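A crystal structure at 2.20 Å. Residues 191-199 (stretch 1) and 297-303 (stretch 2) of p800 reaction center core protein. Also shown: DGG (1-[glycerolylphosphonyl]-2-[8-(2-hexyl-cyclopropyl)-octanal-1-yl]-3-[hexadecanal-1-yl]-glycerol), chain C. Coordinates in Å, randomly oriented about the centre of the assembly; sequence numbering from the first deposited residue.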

ATOM      1  N   LYS A 191      28.402  32.598 -25.201  1.00116.79           N
ATOM      2  CA  LYS A 191      28.423  31.168 -25.465  1.00115.35           C
ATOM      3  C   LYS A 191      27.933  30.386 -24.256  1.00113.75           C
ATOM      4  O   LYS A 191      28.013  30.837 -23.110  1.00111.92           O
ATOM      5  CB  LYS A 191      29.827  30.717 -25.868  1.00118.07           C
ATOM      6  CG  LYS A 191      30.363  31.404 -27.122  1.00122.09           C
ATOM      7  CD  LYS A 191      29.359  31.358 -28.284  1.00122.73           C
ATOM      8  CE  LYS A 191      29.677  32.366 -29.365  1.00126.34           C
ATOM      9  NZ  LYS A 191      28.469  32.542 -30.219  1.00126.36           N
ATOM     10  N   ARG A 192      27.409  29.197 -24.542  1.00111.38           N
ATOM     11  CA  ARG A 192      26.658  28.355 -23.622  1.00112.06           C
ATOM     12  C   ARG A 192      25.284  28.933 -23.292  1.00109.86           C
ATOM     13  O   ARG A 192      24.528  28.291 -22.541  1.00111.25           O
ATOM     14  CB  ARG A 192      27.425  28.078 -22.319  1.00114.32           C
ATOM     15  CG  ARG A 192      28.075  26.701 -22.303  1.00116.82           C
ATOM     16  CD  ARG A 192      28.819  26.421 -21.006  1.00117.63           C
ATOM     17  NE  ARG A 192      30.256  26.626 -21.153  1.00121.70           N
ATOM     18  CZ  ARG A 192      31.150  26.387 -20.200  1.00123.82           C
ATOM     19  NH1 ARG A 192      30.757  25.934 -19.016  1.00122.63           N
ATOM     20  NH2 ARG A 192      32.440  26.599 -20.434  1.00126.43           N
ATOM     21  N   PHE A 193      24.923  30.114 -23.833  1.00 94.23           N
ATOM     22  CA  PHE A 193      23.593  30.702 -23.657  1.00 86.13           C
ATOM     23  C   PHE A 193      22.869  30.971 -24.966  1.00 83.77           C
ATOM     24  O   PHE A 193      21.636  31.056 -24.956  1.00 80.61           O
ATOM     25  CB  PHE A 193      23.662  32.026 -22.867  1.00 81.29           C
ATOM     26  CG  PHE A 193      23.964  31.840 -21.411  1.00 79.18           C
ATOM     27  CD1 PHE A 193      25.274  31.695 -20.977  1.00 80.13           C
ATOM     28  CD2 PHE A 193      22.949  31.783 -20.482  1.00 76.05           C
ATOM     29  CE1 PHE A 193      25.558  31.499 -19.647  1.00 79.66           C
ATOM     30  CE2 PHE A 193      23.230  31.591 -19.148  1.00 73.94           C
ATOM     31  CZ  PHE A 193      24.539  31.448 -18.732  1.00 76.21           C
ATOM     32  N   ALA A 194      23.591  31.089 -26.090  1.00 81.42           N
ATOM     33  CA  ALA A 194      22.943  31.405 -27.359  1.00 77.93           C
ATOM     34  C   ALA A 194      21.968  30.315 -27.768  1.00 74.31           C
ATOM     35  O   ALA A 194      20.935  30.604 -28.386  1.00 76.47           O
ATOM     36  CB  ALA A 194      23.986  31.608 -28.455  1.00 81.61           C
ATOM     37  N   PHE A 195      22.250  29.064 -27.402  1.00 71.19           N
ATOM     38  CA  PHE A 195      21.388  27.971 -27.832  1.00 74.64           C
ATOM     39  C   PHE A 195      19.983  28.087 -27.262  1.00 70.87           C
ATOM     40  O   PHE A 195      19.045  27.535 -27.842  1.00 72.69           O
ATOM     41  CB  PHE A 195      22.000  26.620 -27.456  1.00 77.28           C
ATOM     42  CG  PHE A 195      21.807  26.229 -26.004  1.00 77.05           C
ATOM     43  CD1 PHE A 195      22.679  26.689 -25.017  1.00 78.32           C
ATOM     44  CD2 PHE A 195      20.771  25.384 -25.629  1.00 76.69           C
ATOM     45  CE1 PHE A 195      22.500  26.328 -23.693  1.00 77.14           C
ATOM     46  CE2 PHE A 195      20.590  25.021 -24.307  1.00 75.06           C
ATOM     47  CZ  PHE A 195      21.447  25.496 -23.340  1.00 76.32           C
ATOM     48  N   PHE A 196      19.803  28.793 -26.139  1.00 67.70           N
ATOM     49  CA  PHE A 196      18.461  28.902 -25.561  1.00 67.62           C
ATOM     50  C   PHE A 196      17.471  29.521 -26.546  1.00 71.85           C
ATOM     51  O   PHE A 196      16.312  29.095 -26.606  1.00 70.33           O
ATOM     52  CB  PHE A 196      18.484  29.705 -24.256  1.00 63.74           C
ATOM     53  CG  PHE A 196      18.974  28.921 -23.070  1.00 66.75           C
ATOM     54  CD1 PHE A 196      18.244  27.844 -22.579  1.00 62.91           C
ATOM     55  CD2 PHE A 196      20.167  29.264 -22.437  1.00 68.82           C
ATOM     56  CE1 PHE A 196      18.696  27.126 -21.486  1.00 64.90           C
ATOM     57  CE2 PHE A 196      20.622  28.541 -21.335  1.00 67.78           C
ATOM     58  CZ  PHE A 196      19.891  27.474 -20.865  1.00 66.98           C
ATOM     59  N   GLU A 197      17.900  30.514 -27.340  1.00 73.63           N
ATOM     60  CA  GLU A 197      16.980  31.090 -28.322  1.00 74.27           C
ATOM     61  C   GLU A 197      16.488  30.046 -29.319  1.00 73.85           C
ATOM     62  O   GLU A 197      15.441  30.255 -29.951  1.00 75.28           O
ATOM     63  CB  GLU A 197      17.634  32.258 -29.085  1.00 77.53           C
ATOM     64  CG  GLU A 197      18.208  33.374 -28.194  1.00 80.22           C
ATOM     65  CD  GLU A 197      17.247  34.550 -27.954  1.00 80.97           C
ATOM     66  OE1 GLU A 197      17.737  35.643 -27.605  1.00 83.41           O
ATOM     67  OE2 GLU A 197      16.017  34.385 -28.101  1.00 78.00           O
ATOM     68  N   LYS A 198      17.207  28.921 -29.452  1.00 76.22           N
ATOM     69  CA  LYS A 198      16.842  27.894 -30.425  1.00 81.80           C
ATOM     70  C   LYS A 198      15.584  27.139 -30.020  1.00 83.31           C
ATOM     71  O   LYS A 198      14.764  26.801 -30.882  1.00 89.60           O
ATOM     72  CB  LYS A 198      17.983  26.881 -30.610  1.00 88.14           C
ATOM     73  CG  LYS A 198      19.175  27.344 -31.448  1.00 95.45           C
ATOM     74  CD  LYS A 198      20.341  26.330 -31.354  1.00100.30           C
ATOM     75  CE  LYS A 198      21.521  26.706 -32.262  1.00104.58           C
ATOM     76  NZ  LYS A 198      22.851  26.329 -31.690  1.00104.42           N
ATOM     77  N   ASP A 199      15.417  26.835 -28.731  1.00 67.15           N
ATOM     78  CA  ASP A 199      14.463  25.811 -28.323  1.00 62.29           C
ATOM     79  C   ASP A 199      13.680  26.258 -27.095  1.00 60.03           C
ATOM     80  O   ASP A 199      14.257  26.461 -26.019  1.00 57.22           O
ATOM     81  CB  ASP A 199      15.183  24.478 -28.057  1.00 64.99           C
ATOM     82  CG  ASP A 199      14.280  23.267 -28.289  1.00 71.56           C
ATOM     83  OD1 ASP A 199      13.276  23.122 -27.548  1.00 70.79           O
ATOM     84  OD2 ASP A 199      14.575  22.464 -29.211  1.00 75.47           O
ATOM     85  N   GLU A 297      25.378  19.487 -35.271  1.00141.49           N
ATOM     86  CA  GLU A 297      26.471  20.332 -35.732  1.00141.20           C
ATOM     87  C   GLU A 297      26.584  21.625 -34.932  1.00138.50           C
ATOM     88  O   GLU A 297      27.617  22.301 -35.013  1.00142.29           O
ATOM     89  CB  GLU A 297      26.287  20.658 -37.218  1.00143.88           C
ATOM     90  N   GLU A 298      25.546  21.995 -34.184  1.00114.48           N
ATOM     91  CA  GLU A 298      25.591  23.184 -33.349  1.00111.41           C
ATOM     92  C   GLU A 298      25.807  22.866 -31.883  1.00108.58           C
ATOM     93  O   GLU A 298      26.210  23.755 -31.125  1.00107.35           O
ATOM     94  CB  GLU A 298      24.288  23.983 -33.486  1.00111.41           C
ATOM     95  N   MET A 299      25.552  21.623 -31.478  1.00114.52           N
ATOM     96  CA  MET A 299      25.632  21.210 -30.094  1.00110.37           C
ATOM     97  C   MET A 299      26.835  20.323 -29.808  1.00105.74           C
ATOM     98  O   MET A 299      27.076  20.005 -28.635  1.00104.60           O
ATOM     99  CB  MET A 299      24.348  20.465 -29.716  1.00112.50           C
ATOM    100  CG  MET A 299      23.094  21.325 -29.783  1.00116.30           C
ATOM    101  SD  MET A 299      22.517  21.850 -28.156  1.00115.23           S
ATOM    102  CE  MET A 299      22.041  23.517 -28.500  1.00117.49           C
ATOM    103  N   LYS A 300      27.582  19.904 -30.842  1.00 94.71           N
ATOM    104  CA  LYS A 300      28.740  19.033 -30.639  1.00 90.74           C
ATOM    105  C   LYS A 300      29.673  19.563 -29.554  1.00 88.37           C
ATOM    106  O   LYS A 300      30.332  18.769 -28.871  1.00 87.85           O
ATOM    107  CB  LYS A 300      29.508  18.870 -31.951  1.00 93.86           C
ATOM    108  N   ASP A 301      29.707  20.882 -29.349  1.00 96.19           N
ATOM    109  CA  ASP A 301      30.558  21.472 -28.322  1.00100.17           C
ATOM    110  C   ASP A 301      30.167  21.049 -26.903  1.00100.61           C
ATOM    111  O   ASP A 301      31.008  21.118 -25.997  1.00101.58           O
ATOM    112  CB  ASP A 301      30.517  22.996 -28.435  1.00101.96           C
ATOM    113  N   PHE A 302      28.926  20.618 -26.681  1.00 97.58           N
ATOM    114  CA  PHE A 302      28.474  20.265 -25.341  1.00 93.86           C
ATOM    115  C   PHE A 302      28.844  18.821 -25.031  1.00 86.75           C
ATOM    116  O   PHE A 302      28.741  17.936 -25.886  1.00 85.00           O
ATOM    117  CB  PHE A 302      26.960  20.471 -25.192  1.00 94.73           C
ATOM    118  CG  PHE A 302      26.542  21.930 -25.127  1.00 99.66           C
ATOM    119  CD1 PHE A 302      26.537  22.616 -23.918  1.00101.65           C
ATOM    120  CD2 PHE A 302      26.157  22.611 -26.270  1.00103.85           C
ATOM    121  CE1 PHE A 302      26.157  23.948 -23.846  1.00103.01           C
ATOM    122  CE2 PHE A 302      25.779  23.950 -26.204  1.00107.12           C
ATOM    123  CZ  PHE A 302      25.778  24.612 -24.984  1.00105.90           C
ATOM    124  N   LYS A 303      29.277  18.590 -23.793  1.00 70.32           N
ATOM    125  CA  LYS A 303      29.741  17.275 -23.394  1.00 68.60           C
ATOM    126  C   LYS A 303      28.623  16.239 -23.280  1.00 65.32           C
ATOM    127  O   LYS A 303      28.928  15.041 -23.226  1.00 62.50           O
ATOM    128  CB  LYS A 303      30.491  17.391 -22.066  1.00 68.77           C
TER
HETATM  129  C16 DGG C1031      15.744  19.964  -5.380  1.00 73.56           C
HETATM  130  C15 DGG C1031      16.997  20.555  -4.806  1.00 74.25           C
HETATM  131  C14 DGG C1031      17.772  21.224  -5.912  1.00 75.19           C
HETATM  132  C13 DGG C1031      19.239  20.861  -5.887  1.00 73.55           C
HETATM  133  C12 DGG C1031      20.042  22.020  -5.343  1.00 75.61           C
HETATM  134  C11 DGG C1031      21.201  22.378  -6.240  1.00 74.09           C
HETATM  135  C10 DGG C1031      21.735  21.153  -6.932  1.00 74.55           C
HETATM  136  C9  DGG C1031      22.940  21.493  -7.785  1.00 76.52           C
HETATM  137  C8  DGG C1031      23.536  20.251  -8.439  1.00 79.07           C
HETATM  138  C7  DGG C1031      24.565  20.598  -9.503  1.00 81.91           C
HETATM  139  C6  DGG C1031      23.939  21.157 -10.780  1.00 77.23           C
HETATM  140  C5  DGG C1031      23.309  20.092 -11.648  1.00 79.37           C
HETATM  141  C4  DGG C1031      22.889  20.618 -13.004  1.00 77.76           C
HETATM  142  C3  DGG C1031      23.951  21.459 -13.695  1.00 80.49           C
HETATM  143  C2  DGG C1031      23.525  21.849 -15.115  1.00 85.78           C
HETATM  144  C1  DGG C1031      24.656  22.405 -15.942  1.00 96.31           C
HETATM  145  O1  DGG C1031      25.764  22.462 -15.506  1.00 99.34           O
HETATM  146  O17 DGG C1031      24.456  22.872 -17.301  1.00 97.86           O
HETATM  147  C17 DGG C1031      25.240  22.479 -18.435  1.00100.94           C
HETATM  148  C19 DGG C1031      24.375  22.315 -19.703  1.00102.46           C
HETATM  149  O19 DGG C1031      23.773  23.532 -20.152  1.00100.74           O
HETATM  150  C21 DGG C1031      24.529  24.766 -20.067  1.00102.41           C
HETATM  151  O21 DGG C1031      25.543  24.880 -20.707  1.00106.74           O
HETATM  152  C22 DGG C1031      24.060  25.932 -19.214  1.00 99.53           C
HETATM  153  C23 DGG C1031      25.170  26.926 -18.807  1.00 97.80           C
HETATM  154  C24 DGG C1031      25.106  27.434 -17.376  1.00 94.95           C
HETATM  155  C25 DGG C1031      24.750  26.308 -16.418  1.00 95.41           C
HETATM  156  C26 DGG C1031      24.778  26.782 -14.973  1.00 96.21           C
HETATM  157  C27 DGG C1031      24.306  25.718 -13.987  1.00 96.06           C
HETATM  158  C28 DGG C1031      24.196  26.269 -12.569  1.00 95.42           C
HETATM  159  C29 DGG C1031      23.905  25.173 -11.552  1.00 92.37           C
HETATM  160  C30 DGG C1031      24.043  25.633 -10.109  1.00 90.19           C
HETATM  161  C31 DGG C1031      24.175  24.431  -9.205  1.00 90.89           C
HETATM  162  C18 DGG C1031      25.216  21.710 -20.827  1.00109.49           C
HETATM  163  P   DGG C1031      27.334  20.105 -20.737  1.00111.05           P
HETATM  164  OP1 DGG C1031      28.058  21.164 -21.463  1.00115.13           O
HETATM  165  OP2 DGG C1031      25.894  20.595 -20.281  1.00112.91           O
HETATM  166  OP3 DGG C1031      27.076  18.796 -21.366  1.00105.32           O
HETATM  167  OP4 DGG C1031      27.989  20.004 -19.296  1.00108.96           O
HETATM  168  C40 DGG C1031      29.214  20.653 -18.989  1.00106.35           C
HETATM  169  C41 DGG C1031      29.986  19.829 -17.955  1.00104.17           C
HETATM  170  O42 DGG C1031      29.234  19.763 -16.760  1.00102.23           O
HETATM  171  C43 DGG C1031      31.323  20.463 -17.630  1.00103.36           C
HETATM  172  O44 DGG C1031      31.922  19.775 -16.534  1.00 98.19           O

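The contact between these two segments of the p800 reaction center core protein is a small, largely apolar one, built around a single buried phenylalanine and made without any hydrogen bond between the atoms modelled on the two sides. It illustrates a general principle: segments far apart in sequence, whose touching residues are at least 100 positions apart, can be matched by the packing of a few side chains while the backbone bonds found here stay within each segment.

The local order is plain in both segments. From Phe 193 onward the first segment coils through successive short-range bonds, among them Lys 198 N to Phe 195 O at 2.8 Å and Phe 196 N to Phe 193 O at 3.1 Å. Asp 199 then stands at the N-cap of the helix that follows, its side chain capping a backbone nitrogen just beyond the segment. The second segment reverses in a type I beta turn from Met 299 to Phe 302, closed by Phe 302 N to Met 299 O at 2.8 Å. The turn brings its two end residues to the same neighbor, Phe 195, whose CA-to-CB bond points toward the second segment.

Phe 195 meets them in different ways. With Phe 302 it forms an edge-to-face pair: the edge of the Phe 302 ring is directed at the face of Phe 195, the centroids are 5.2 Å apart and the planes stand at 69°. Such an arrangement sets the weakly positive hydrogens of one ring against the electron-rich face of the other, and the 3.7 Å from Phe 195 CD1 to Phe 302 CZ is normal van der Waals packing. Met 299 leaves its backbone sideways but its end comes nearer, bringing Met 299 CE to 3.3 Å from Phe 195 CB, a tight approach for two carbons. Its sulfur is less intimate, with Met 299 SD 5.4 Å from the Phe 195 ring centroid and 39° off the normal, an oblique placement.

Around this center the contact thins out. Arg 192 uses the aliphatic part of its side chain, Arg 192 CG lying 3.7 Å from Phe 302 CE1. At the other end Lys 198 reaches across so that its NZ is 3.3 Å from Glu 298 CB. The Glu 298 side chain is not modelled beyond CB, so the coordinates cannot tell whether its carboxylate meets the amine. The whole contact buries 254 Å², both sides summed, and Phe 302 has the largest share covered, 65 Å².

The lipid DGG extends the same cluster. Its phosphate oxygen OP1 lies at the edge of the Phe 302 ring, 3.2 Å from Phe 302 CD1, while OP3 comes within 3.3 Å of Lys 303 N. On the first segment, DGG O21 is 3.5 Å from Arg 192 CG. The lipid thus touches both segments, and Phe 302 packs against protein and lipid at once.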